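Local coordinates for protein chitooligosaccharide oxidase (Gibberella zeae, PDB 6Y0R) that oxidises the C1 hydroxyl of chitooligosaccharides to the lactone with a bicovalently bound FAD, passing the electrons to molecular oxygen and releasing hydrogen peroxide, at residues 57-62 against 96-101; 184-189 against 218-223; 344-349 against 403-408. One frame throughout, in Å; residues are numbered along the deposited sequence.

Contact 1: residues 57-62 against 96-101; sequences LPFEPA and YTSLGF. With FAD (flavin-adenine dinucleotide), chain B.
Leu57 meets Thr97 and Ser98 where two loops of the PCMH-type FAD-binding domain come together, one leading into strand 63-65, the other running between strands 87-90 and 108-111. On the far side of the second loop lies the cofactor: Tyr96 CE1 comes to 3.7 Å from FAD C9, and Leu99 CB touches the ribose at O3B. Leu57 CD1 reaches the backbone of this loop, 3.6 Å from Thr97 CA. Its carbonyl is gripped by the serine hydroxyl: Ser98 OG donates to Leu57 O at 2.6 Å, coming in 23° off the carbonyl plane. With OG anti to its own carbonyl carbon (chi1 -50°), Ser98 sends the hydroxyl to Leu57 and keeps its CB for the next aromatic ring. That ring belongs to Phe59, which takes Ser98 CB in plane at its edge, CD2 to CB 3.6 Å. Phe59 also packs at its root, CB to CB 3.9 Å from Phe101. Glu60, bonded through its backbone with Gly106, ties the first loop to the chain just before strand 108-111. Pro61, the last residue to touch, crosses Phe101 obliquely, and both rest on Met109 of that strand; Pro61 CG stands 3.8 Å from Phe101 CD2.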
loop_
_atom_site.group_PDB
_atom_site.type_symbol
_atom_site.label_atom_id
_atom_site.label_comp_id
_atom_site.label_asym_id
_atom_site.label_seq_id
_atom_site.Cartn_x
_atom_site.Cartn_y
_atom_site.Cartn_z
ATOM N N LEU A 57 10.279 5.602 13.492
ATOM C CA LEU A 57 9.326 6.746 13.496
ATOM C C LEU A 57 8.185 6.524 14.481
ATOM O O LEU A 57 6.978 6.498 14.161
ATOM C CB LEU A 57 8.839 6.968 12.065
ATOM C CG LEU A 57 9.874 7.483 11.080
ATOM C CD1 LEU A 57 9.279 7.547 9.679
ATOM C CD2 LEU A 57 10.370 8.860 11.453
ATOM N N PRO A 58 8.538 6.501 15.793
ATOM C CA PRO A 58 7.524 6.559 16.830
ATOM C C PRO A 58 6.955 7.977 16.974
ATOM O O PRO A 58 7.666 8.973 16.705
ATOM C CB PRO A 58 8.344 6.187 18.096
ATOM C CG PRO A 58 9.672 6.774 17.796
ATOM C CD PRO A 58 9.916 6.483 16.312
ATOM N N PHE A 59 5.689 8.062 17.349
ATOM C CA PHE A 59 4.978 9.339 17.601
ATOM C C PHE A 59 4.064 9.149 18.805
ATOM O O PHE A 59 3.692 8.013 19.146
ATOM C CB PHE A 59 4.230 9.851 16.367
ATOM C CG PHE A 59 5.111 10.263 15.224
ATOM C CD1 PHE A 59 5.933 11.384 15.321
ATOM C CD2 PHE A 59 5.152 9.542 14.025
ATOM C CE1 PHE A 59 6.789 11.739 14.304
ATOM C CE2 PHE A 59 6.021 9.910 13.009
ATOM C CZ PHE A 59 6.824 11.018 13.123
ATOM N N GLU A 60 3.802 10.280 19.462
ATOM C CA GLU A 60 2.989 10.384 20.688
ATOM C C GLU A 60 1.745 11.194 20.361
ATOM O O GLU A 60 1.789 12.424 20.298
ATOM C CB GLU A 60 3.821 11.014 21.800
ATOM C CG GLU A 60 3.013 11.175 23.082
ATOM C CD GLU A 60 2.883 9.928 23.944
ATOM O OE1 GLU A 60 2.444 10.057 25.145
ATOM O OE2 GLU A 60 3.184 8.822 23.432
ATOM N N PRO A 61 0.596 10.529 20.147
ATOM C CA PRO A 61 -0.678 11.218 19.991
ATOM C C PRO A 61 -1.032 12.063 21.238
ATOM O O PRO A 61 -0.522 11.759 22.314
ATOM C CB PRO A 61 -1.700 10.114 19.770
ATOM C CG PRO A 61 -0.856 8.922 19.297
ATOM C CD PRO A 61 0.479 9.065 19.978
ATOM N N ALA A 62 -1.884 13.062 21.039
ATOM C CA ALA A 62 -2.561 13.785 22.144
ATOM C C ALA A 62 -3.541 12.864 22.872
ATOM O O ALA A 62 -3.697 13.015 24.099
ATOM C CB ALA A 62 -3.233 15.023 21.609
ATOM N N TYR A 96 4.658 3.103 6.454
ATOM C CA TYR A 96 6.134 3.120 6.519
ATOM C C TYR A 96 6.661 4.371 7.231
ATOM O O TYR A 96 7.840 4.361 7.678
ATOM C CB TYR A 96 6.674 3.077 5.107
ATOM C CG TYR A 96 6.529 1.782 4.364
ATOM C CD1 TYR A 96 5.905 0.657 4.875
ATOM C CD2 TYR A 96 7.165 1.664 3.143
ATOM C CE1 TYR A 96 5.883 -0.551 4.186
ATOM C CE2 TYR A 96 7.122 0.482 2.433
ATOM C CZ TYR A 96 6.522 -0.635 2.966
ATOM O OH TYR A 96 6.479 -1.837 2.266
ATOM N N THR A 97 5.847 5.422 7.300
ATOM C CA THR A 97 6.253 6.723 7.893
ATOM C C THR A 97 5.292 7.098 9.029
ATOM O O THR A 97 5.310 8.311 9.477
ATOM C CB THR A 97 6.425 7.756 6.779
ATOM O OG1 THR A 97 5.160 7.951 6.147
ATOM C CG2 THR A 97 7.526 7.375 5.813
ATOM N N SER A 98 4.495 6.137 9.527
ATOM C CA SER A 98 3.680 6.302 10.760
ATOM C C SER A 98 2.609 7.364 10.532
ATOM O O SER A 98 2.249 8.120 11.490
ATOM C CB SER A 98 4.553 6.616 11.964
ATOM O OG SER A 98 5.631 5.682 12.066
ATOM N N LEU A 99 2.081 7.443 9.303
ATOM C CA LEU A 99 1.038 8.452 8.973
ATOM C C LEU A 99 -0.293 8.157 9.662
ATOM O O LEU A 99 -1.120 9.100 9.736
ATOM C CB LEU A 99 0.912 8.642 7.465
ATOM C CG LEU A 99 2.208 9.096 6.763
ATOM C CD1 LEU A 99 1.995 9.357 5.292
ATOM C CD2 LEU A 99 2.802 10.323 7.413
ATOM N N GLY A 100 -0.516 6.972 10.237
ATOM C CA GLY A 100 -1.759 6.736 10.999
ATOM C C GLY A 100 -1.720 7.527 12.316
ATOM O O GLY A 100 -2.796 7.646 12.947
ATOM N N PHE A 101 -0.524 7.942 12.750
ATOM C CA PHE A 101 -0.317 8.849 13.912
ATOM C C PHE A 101 -0.441 10.302 13.468
ATOM O O PHE A 101 -0.616 11.218 14.332
ATOM C CB PHE A 101 1.056 8.643 14.542
ATOM C CG PHE A 101 1.212 7.323 15.231
ATOM C CD1 PHE A 101 1.256 6.151 14.495
ATOM C CD2 PHE A 101 1.238 7.236 16.618
ATOM C CE1 PHE A 101 1.357 4.922 15.121
ATOM C CE2 PHE A 101 1.354 6.010 17.238
ATOM C CZ PHE A 101 1.404 4.849 16.503
HETATM P PA FAD B . -2.122 2.798 8.719
HETATM O O1A FAD B . -0.793 3.225 9.195
HETATM O O2A FAD B . -3.178 2.447 9.688
HETATM O O5B FAD B . -2.733 3.884 7.729
HETATM C C5B FAD B . -2.085 4.254 6.511
HETATM C C4B FAD B . -2.615 5.599 6.048
HETATM O O4B FAD B . -4.029 5.483 5.746
HETATM C C3B FAD B . -2.541 6.772 7.048
HETATM O O3B FAD B . -2.482 8.027 6.358
HETATM C C2B FAD B . -3.871 6.658 7.778
HETATM O O2B FAD B . -4.279 7.846 8.461
HETATM C C1B FAD B . -4.786 6.287 6.643
HETATM N N9A FAD B . -5.973 5.543 7.036
HETATM C C8A FAD B . -5.998 4.266 7.532
HETATM N N7A FAD B . -7.229 3.852 7.804
HETATM C C5A FAD B . -8.041 4.931 7.471
HETATM C C6A FAD B . -9.433 5.124 7.538
HETATM N N6A FAD B . -10.257 4.156 7.947
HETATM N N1A FAD B . -9.941 6.332 7.162
HETATM C C2A FAD B . -9.061 7.277 6.777
HETATM N N3A FAD B . -7.732 7.200 6.650
HETATM C C4A FAD B . -7.272 5.990 7.021
HETATM N N1 FAD B . 1.369 -2.444 -0.019
HETATM C C2 FAD B . 0.975 -2.968 -1.189
HETATM O O2 FAD B . 0.353 -2.247 -2.052
HETATM N N3 FAD B . 1.203 -4.290 -1.447
HETATM C C4 FAD B . 1.841 -5.144 -0.563
HETATM O O4 FAD B . 2.006 -6.342 -0.852
HETATM C C4X FAD B . 2.258 -4.619 0.684
HETATM N N5 FAD B . 2.824 -5.429 1.583
HETATM C C5X FAD B . 3.091 -4.913 2.832
HETATM C C6 FAD B . 3.623 -5.768 3.834
HETATM C C7 FAD B . 3.926 -5.282 5.095
HETATM C C7M FAD B . 4.520 -6.193 6.152
HETATM C C8 FAD B . 3.638 -3.893 5.419
HETATM C C8M FAD B . 3.825 -3.313 6.807
HETATM C C9 FAD B . 3.151 -3.052 4.397
HETATM C C9A FAD B . 2.880 -3.539 3.111
HETATM N N10 FAD B . 2.353 -2.695 2.118
HETATM C C10 FAD B . 1.986 -3.216 0.871
HETATM C "C1'" FAD B . 2.144 -1.263 2.351
HETATM C "C2'" FAD B . 0.718 -0.980 2.830
HETATM O "O2'" FAD B . -0.205 -1.049 1.742
HETATM C "C3'" FAD B . 0.702 0.397 3.442
HETATM O "O3'" FAD B . 1.635 0.354 4.546
HETATM C "C4'" FAD B . -0.713 0.756 3.899
HETATM O "O4'" FAD B . -0.924 2.180 3.895
HETATM C "C5'" FAD B . -0.945 0.201 5.275
HETATM O "O5'" FAD B . -2.324 0.343 5.664
HETATM P P FAD B . -2.655 0.256 7.212
HETATM O O1P FAD B . -4.120 0.411 7.385
HETATM O O2P FAD B . -2.006 -0.915 7.853
HETATM O O3P FAD B . -1.824 1.533 7.766
#

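Contact 2: residues 184-189 against 218-223; sequences GATVVL and VVVELE. With FAD (flavin-adenine dinucleotide), chain B.
Thr186 and the pair Val220-Glu221 form a classic beta bulge in an antiparallel strand pair of the FAD-binding domain. Backbone bonds carry most of it. Thr186 O takes a nearly straight bond from Val220 N (2.8 Å, 172°) and a weak one from Glu221 N, while Thr186 N donates to Glu221 O. Beyond the bulge Val188 and Val218 bond both ways; at the other end Glu223 N donates to Gly184 O, and the return bond is weak.

Among apolar contacts, Val188 and Val218 share one face and lie against Val73 and Val77 of helix 70-83. Ala185 CB and Leu222 CD2 pack on the opposite face, as do Val187 and Val219. The bulge residue Val220 brings CG1 to 3.8 Å from Val188 CG2.

Thr186 and Glu221 share a face, and one water joins their polar ends, donating to Glu221 OE2 (2.7 Å). With Thr186 OG1 anti to the carbonyl carbon (chi1 -55°), the hydroxyl turns to this water and CG2 to Val220.

With the adenine of FAD, Val219 N donates to N1A (3.0 Å) and Val219 O accepts from N6A (2.9 Å), matching neutral adenine. Val219 forms a non-hydrogen-bonded pair with Val187, so its N and O face away from strand 182-188 and can read that edge.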
loop_
_atom_site.group_PDB
_atom_site.type_symbol
_atom_site.label_atom_id
_atom_site.label_comp_id
_atom_site.label_asym_id
_atom_site.label_seq_id
_atom_site.Cartn_x
_atom_site.Cartn_y
_atom_site.Cartn_z
ATOM N N GLY A 184 -18.433 1.233 -3.052
ATOM C CA GLY A 184 -19.044 2.178 -2.106
ATOM C C GLY A 184 -18.210 2.365 -0.877
ATOM O O GLY A 184 -17.314 1.571 -0.651
ATOM N N ALA A 185 -18.486 3.402 -0.100
ATOM C CA ALA A 185 -17.808 3.621 1.192
ATOM C C ALA A 185 -18.709 4.442 2.107
ATOM O O ALA A 185 -19.523 5.249 1.611
ATOM C CB ALA A 185 -16.466 4.327 1.004
ATOM N N THR A 186 -18.531 4.242 3.388
ATOM C CA THR A 186 -19.146 5.067 4.428
ATOM C C THR A 186 -18.036 5.858 5.099
ATOM O O THR A 186 -17.037 5.252 5.566
ATOM C CB THR A 186 -19.997 4.191 5.349
ATOM O OG1 THR A 186 -20.911 3.491 4.502
ATOM C CG2 THR A 186 -20.729 5.020 6.375
ATOM N N VAL A 187 -18.227 7.179 5.217
ATOM C CA VAL A 187 -17.174 8.088 5.736
ATOM C C VAL A 187 -17.778 8.945 6.833
ATOM O O VAL A 187 -18.893 9.492 6.607
ATOM C CB VAL A 187 -16.601 8.965 4.608
ATOM C CG1 VAL A 187 -15.448 9.797 5.149
ATOM C CG2 VAL A 187 -16.194 8.153 3.396
ATOM N N VAL A 188 -17.067 9.041 7.939
ATOM C CA VAL A 188 -17.331 10.033 9.002
ATOM C C VAL A 188 -16.601 11.303 8.572
ATOM O O VAL A 188 -15.353 11.340 8.653
ATOM C CB VAL A 188 -16.924 9.561 10.400
ATOM C CG1 VAL A 188 -17.110 10.680 11.430
ATOM C CG2 VAL A 188 -17.709 8.294 10.796
ATOM N N LEU A 189 -17.356 12.292 8.108
ATOM C CA LEU A 189 -16.744 13.576 7.681
ATOM C C LEU A 189 -16.173 14.302 8.876
ATOM O O LEU A 189 -16.428 14.009 10.046
ATOM C CB LEU A 189 -17.743 14.440 6.916
ATOM C CG LEU A 189 -18.285 13.861 5.614
ATOM C CD1 LEU A 189 -19.214 14.863 4.965
ATOM C CD2 LEU A 189 -17.174 13.493 4.626
ATOM N N VAL A 218 -12.891 9.880 8.410
ATOM C CA VAL A 218 -12.597 8.473 8.807
ATOM C C VAL A 218 -13.480 7.563 7.964
ATOM O O VAL A 218 -14.714 7.587 8.080
ATOM C CB VAL A 218 -12.784 8.217 10.301
ATOM C CG1 VAL A 218 -12.376 6.775 10.613
ATOM C CG2 VAL A 218 -12.039 9.183 11.206
ATOM N N VAL A 219 -12.871 6.715 7.141
ATOM C CA VAL A 219 -13.634 5.683 6.407
ATOM C C VAL A 219 -13.995 4.637 7.456
ATOM O O VAL A 219 -13.122 4.259 8.242
ATOM C CB VAL A 219 -12.844 5.122 5.211
ATOM C CG1 VAL A 219 -13.600 3.975 4.543
ATOM C CG2 VAL A 219 -12.563 6.244 4.211
ATOM N N VAL A 220 -15.270 4.250 7.554
ATOM C CA VAL A 220 -15.683 3.264 8.610
ATOM C C VAL A 220 -16.264 2.004 7.958
ATOM O O VAL A 220 -16.430 1.030 8.702
ATOM C CB VAL A 220 -16.705 3.863 9.598
ATOM C CG1 VAL A 220 -16.061 4.909 10.464
ATOM C CG2 VAL A 220 -17.903 4.435 8.867
ATOM N N GLU A 221 -16.532 2.020 6.669
ATOM C CA GLU A 221 -16.961 0.842 5.869
ATOM C C GLU A 221 -16.538 1.025 4.417
ATOM O O GLU A 221 -16.698 2.115 3.818
ATOM C CB GLU A 221 -18.476 0.633 5.952
ATOM C CG GLU A 221 -18.914 -0.744 5.467
ATOM C CD GLU A 221 -20.427 -0.941 5.435
ATOM O OE1 GLU A 221 -20.954 -1.477 6.422
ATOM O OE2 GLU A 221 -21.070 -0.561 4.410
ATOM N N LEU A 222 -16.087 -0.058 3.820
ATOM C CA LEU A 222 -15.762 -0.141 2.401
ATOM C C LEU A 222 -16.600 -1.257 1.815
ATOM O O LEU A 222 -16.663 -2.321 2.451
ATOM C CB LEU A 222 -14.275 -0.467 2.224
ATOM C CG LEU A 222 -13.355 0.648 2.710
ATOM C CD1 LEU A 222 -11.933 0.159 2.864
ATOM C CD2 LEU A 222 -13.436 1.796 1.721
ATOM N N GLU A 223 -17.182 -1.013 0.656
ATOM C CA GLU A 223 -17.951 -2.053 -0.057
ATOM C C GLU A 223 -17.208 -2.381 -1.338
ATOM O O GLU A 223 -16.796 -1.479 -2.057
ATOM C CB GLU A 223 -19.378 -1.587 -0.340
ATOM C CG GLU A 223 -20.222 -2.692 -0.967
ATOM C CD GLU A 223 -21.721 -2.451 -0.965
ATOM O OE1 GLU A 223 -22.140 -1.247 -0.928
ATOM O OE2 GLU A 223 -22.459 -3.474 -0.988
HETATM P PA FAD B . -2.122 2.798 8.719
HETATM O O1A FAD B . -0.793 3.225 9.195
HETATM O O2A FAD B . -3.178 2.447 9.688
HETATM O O5B FAD B . -2.733 3.884 7.729
HETATM C C5B FAD B . -2.085 4.254 6.511
HETATM C C4B FAD B . -2.615 5.599 6.048
HETATM O O4B FAD B . -4.029 5.483 5.746
HETATM C C3B FAD B . -2.541 6.772 7.048
HETATM O O3B FAD B . -2.482 8.027 6.358
HETATM C C2B FAD B . -3.871 6.658 7.778
HETATM O O2B FAD B . -4.279 7.846 8.461
HETATM C C1B FAD B . -4.786 6.287 6.643
HETATM N N9A FAD B . -5.973 5.543 7.036
HETATM C C8A FAD B . -5.998 4.266 7.532
HETATM N N7A FAD B . -7.229 3.852 7.804
HETATM C C5A FAD B . -8.041 4.931 7.471
HETATM C C6A FAD B . -9.433 5.124 7.538
HETATM N N6A FAD B . -10.257 4.156 7.947
HETATM N N1A FAD B . -9.941 6.332 7.162
HETATM C C2A FAD B . -9.061 7.277 6.777
HETATM N N3A FAD B . -7.732 7.200 6.650
HETATM C C4A FAD B . -7.272 5.990 7.021
HETATM N N1 FAD B . 1.369 -2.444 -0.019
HETATM C C2 FAD B . 0.975 -2.968 -1.189
HETATM O O2 FAD B . 0.353 -2.247 -2.052
HETATM N N3 FAD B . 1.203 -4.290 -1.447
HETATM C C4 FAD B . 1.841 -5.144 -0.563
HETATM O O4 FAD B . 2.006 -6.342 -0.852
HETATM C C4X FAD B . 2.258 -4.619 0.684
HETATM N N5 FAD B . 2.824 -5.429 1.583
HETATM C C5X FAD B . 3.091 -4.913 2.832
HETATM C C6 FAD B . 3.623 -5.768 3.834
HETATM C C7 FAD B . 3.926 -5.282 5.095
HETATM C C7M FAD B . 4.520 -6.193 6.152
HETATM C C8 FAD B . 3.638 -3.893 5.419
HETATM C C8M FAD B . 3.825 -3.313 6.807
HETATM C C9 FAD B . 3.151 -3.052 4.397
HETATM C C9A FAD B . 2.880 -3.539 3.111
HETATM N N10 FAD B . 2.353 -2.695 2.118
HETATM C C10 FAD B . 1.986 -3.216 0.871
HETATM C "C1'" FAD B . 2.144 -1.263 2.351
HETATM C "C2'" FAD B . 0.718 -0.980 2.830
HETATM O "O2'" FAD B . -0.205 -1.049 1.742
HETATM C "C3'" FAD B . 0.702 0.397 3.442
HETATM O "O3'" FAD B . 1.635 0.354 4.546
HETATM C "C4'" FAD B . -0.713 0.756 3.899
HETATM O "O4'" FAD B . -0.924 2.180 3.895
HETATM C "C5'" FAD B . -0.945 0.201 5.275
HETATM O "O5'" FAD B . -2.324 0.343 5.664
HETATM P P FAD B . -2.655 0.256 7.212
HETATM O O1P FAD B . -4.120 0.411 7.385
HETATM O O2P FAD B . -2.006 -0.915 7.853
HETATM O O3P FAD B . -1.824 1.533 7.766
HETATM O O HOH W 1 -20.020 1.358 2.816
#

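Contact 3: residues 344-349 against 403-408; sequences LAAPAL and LLFQFY
Leu344 and Phe405 are paired near one margin of the antiparallel seven-stranded sheet, where strand 338-346 is the outermost and strand 403-411 its neighbour. Two hydrogen-bonded pairs, Leu344 with Phe405 and Ala346 with Leu403, flank the non-hydrogen-bonded Ala345-Leu404 pair. All four backbone bonds form, from Phe405 N to Leu344 O at 2.8 Å to Leu403 N to Ala346 O at 3.1 Å, the latter in the carbonyl plane.

Phe405 carries much of the side-chain packing. Its CB stands beside that of its cross-strand partner, 4.0 Å from Leu344 CB, on the same face. The first torsion sets CG anti to the carbonyl carbon (chi1 -68°), and the ring then runs alongside Leu344, both side chains pointing the same way. CD1 has Leu344 O at the ring edge, in plane, 3.7 Å off, and Leu344 CD2 at 4.0 Å. Farther out, CE1 comes to 4.3 Å from Ala346 CB, near the ring plane. At the tip CZ meets Leu349 CD1 end to end; Leu349 lies past the strand end, its side chain pointing back toward 403-408.

Ile432 of helix 420-433 touches Leu344, Leu349 and Phe405 together, placing this apolar face beneath that helix. On the other face the Leu404 side chain lies about 6 Å from FAD, so the sheet stands between helices and cofactor. Gln255 of helix 247-260 meets Leu349 and Leu403, which cross there, Leu349 CD1 standing 3.8 Å from Leu403 CD1.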
loop_
_atom_site.group_PDB
_atom_site.type_symbol
_atom_site.label_atom_id
_atom_site.label_comp_id
_atom_site.label_asym_id
_atom_site.label_seq_id
_atom_site.Cartn_x
_atom_site.Cartn_y
_atom_site.Cartn_z
ATOM N N LEU A 344 9.251 4.217 -6.701
ATOM C CA LEU A 344 9.253 4.912 -7.996
ATOM C C LEU A 344 8.162 4.291 -8.862
ATOM O O LEU A 344 8.259 3.100 -9.132
ATOM C CB LEU A 344 10.646 4.751 -8.618
ATOM C CG LEU A 344 10.796 5.279 -10.041
ATOM C CD1 LEU A 344 10.485 6.763 -10.094
ATOM C CD2 LEU A 344 12.216 4.970 -10.506
ATOM N N ALA A 345 7.239 5.125 -9.332
ATOM C CA ALA A 345 6.295 4.756 -10.396
ATOM C C ALA A 345 6.871 5.266 -11.715
ATOM O O ALA A 345 7.045 6.484 -11.846
ATOM C CB ALA A 345 4.959 5.344 -10.107
ATOM N N ALA A 346 7.254 4.358 -12.606
ATOM C CA ALA A 346 8.078 4.742 -13.773
ATOM C C ALA A 346 7.425 4.250 -15.059
ATOM O O ALA A 346 6.814 3.191 -15.108
ATOM C CB ALA A 346 9.455 4.197 -13.636
ATOM N N PRO A 347 7.581 5.014 -16.141
ATOM C CA PRO A 347 7.250 4.498 -17.469
ATOM C C PRO A 347 8.279 3.430 -17.864
ATOM O O PRO A 347 9.304 3.257 -17.205
ATOM C CB PRO A 347 7.366 5.753 -18.339
ATOM C CG PRO A 347 8.432 6.550 -17.660
ATOM C CD PRO A 347 8.171 6.361 -16.174
ATOM N N ALA A 348 8.049 2.767 -18.992
ATOM C CA ALA A 348 9.059 1.845 -19.552
ATOM C C ALA A 348 10.405 2.549 -19.636
ATOM O O ALA A 348 10.466 3.729 -20.106
ATOM C CB ALA A 348 8.643 1.359 -20.911
ATOM N N LEU A 349 11.459 1.837 -19.339
ATOM C CA LEU A 349 12.843 2.351 -19.323
ATOM C C LEU A 349 13.596 1.865 -20.556
ATOM O O LEU A 349 13.271 0.806 -21.095
ATOM C CB LEU A 349 13.518 1.866 -18.050
ATOM C CG LEU A 349 12.798 2.251 -16.750
ATOM C CD1 LEU A 349 13.524 1.682 -15.568
ATOM C CD2 LEU A 349 12.672 3.747 -16.617
ATOM N N LEU A 403 6.062 0.309 -14.449
ATOM C CA LEU A 403 6.875 -0.277 -13.386
ATOM C C LEU A 403 6.548 0.389 -12.064
ATOM O O LEU A 403 6.352 1.621 -12.021
ATOM C CB LEU A 403 8.368 -0.095 -13.718
ATOM C CG LEU A 403 8.846 -0.648 -15.059
ATOM C CD1 LEU A 403 10.313 -0.283 -15.259
ATOM C CD2 LEU A 403 8.654 -2.137 -15.129
ATOM N N LEU A 404 6.583 -0.412 -11.016
ATOM C CA LEU A 404 6.547 0.078 -9.625
ATOM C C LEU A 404 7.784 -0.474 -8.942
ATOM O O LEU A 404 7.912 -1.706 -8.798
ATOM C CB LEU A 404 5.288 -0.407 -8.902
ATOM C CG LEU A 404 5.228 -0.120 -7.396
ATOM C CD1 LEU A 404 5.689 1.271 -7.093
ATOM C CD2 LEU A 404 3.838 -0.327 -6.821
ATOM N N PHE A 405 8.647 0.404 -8.471
ATOM C CA PHE A 405 9.808 -0.008 -7.692
ATOM C C PHE A 405 9.538 0.301 -6.206
ATOM O O PHE A 405 8.973 1.398 -5.854
ATOM C CB PHE A 405 11.054 0.798 -8.066
ATOM C CG PHE A 405 11.614 0.557 -9.443
ATOM C CD1 PHE A 405 11.068 1.188 -10.547
ATOM C CD2 PHE A 405 12.663 -0.320 -9.631
ATOM C CE1 PHE A 405 11.583 0.957 -11.814
ATOM C CE2 PHE A 405 13.185 -0.531 -10.890
ATOM C CZ PHE A 405 12.647 0.111 -11.980
ATOM N N GLN A 406 9.958 -0.646 -5.369
ATOM C CA GLN A 406 10.022 -0.445 -3.919
ATOM C C GLN A 406 11.488 -0.558 -3.475
ATOM O O GLN A 406 12.122 -1.525 -3.851
ATOM C CB GLN A 406 9.137 -1.439 -3.187
ATOM C CG GLN A 406 9.288 -1.243 -1.700
ATOM C CD GLN A 406 8.404 -2.142 -0.882
ATOM O OE1 GLN A 406 7.882 -3.194 -1.323
ATOM N NE2 GLN A 406 8.232 -1.733 0.346
ATOM N N PHE A 407 11.996 0.425 -2.744
ATOM C CA PHE A 407 13.395 0.418 -2.239
ATOM C C PHE A 407 13.346 0.388 -0.716
ATOM O O PHE A 407 12.584 1.157 -0.150
ATOM C CB PHE A 407 14.164 1.659 -2.694
ATOM C CG PHE A 407 14.057 1.994 -4.161
ATOM C CD1 PHE A 407 14.845 1.330 -5.090
ATOM C CD2 PHE A 407 13.110 2.898 -4.622
ATOM C CE1 PHE A 407 14.772 1.636 -6.441
ATOM C CE2 PHE A 407 13.049 3.220 -5.980
ATOM C CZ PHE A 407 13.849 2.554 -6.881
ATOM N N TYR A 408 14.108 -0.498 -0.093
ATOM C CA TYR A 408 13.976 -0.785 1.357
ATOM C C TYR A 408 15.359 -0.958 1.981
ATOM O O TYR A 408 16.227 -1.590 1.353
ATOM C CB TYR A 408 13.111 -2.020 1.531
ATOM C CG TYR A 408 12.371 -2.205 2.822
ATOM C CD1 TYR A 408 12.988 -2.803 3.906
ATOM C CD2 TYR A 408 11.011 -1.938 2.898
ATOM C CE1 TYR A 408 12.297 -3.092 5.081
ATOM C CE2 TYR A 408 10.312 -2.196 4.070
ATOM C CZ TYR A 408 10.943 -2.791 5.152
ATOM O OH TYR A 408 10.209 -3.051 6.271
#

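In the fold
From the N terminus the three contacts come in series, each closing its loop before the next opens. Contact 1 closes a loop of 33 residues that includes helix 70-83 and strand 87-90. Contact 2 then closes one of 28 residues holding strand 194-197 and helix 203-212. Both lie in the PCMH-type range and touch FAD, though their nearest atoms remain about 10 Å apart. Contact 3 closes the longest loop, 53 residues with helix 351-367 and strand 371-378, and joins edge strand 338-346 to strand 403-411 of the seven-stranded sheet. It meets contact 1 where Tyr96 packs against Tyr408, close to the Gln406 side chain; contact 2 lies across the chain's centre from contact 3.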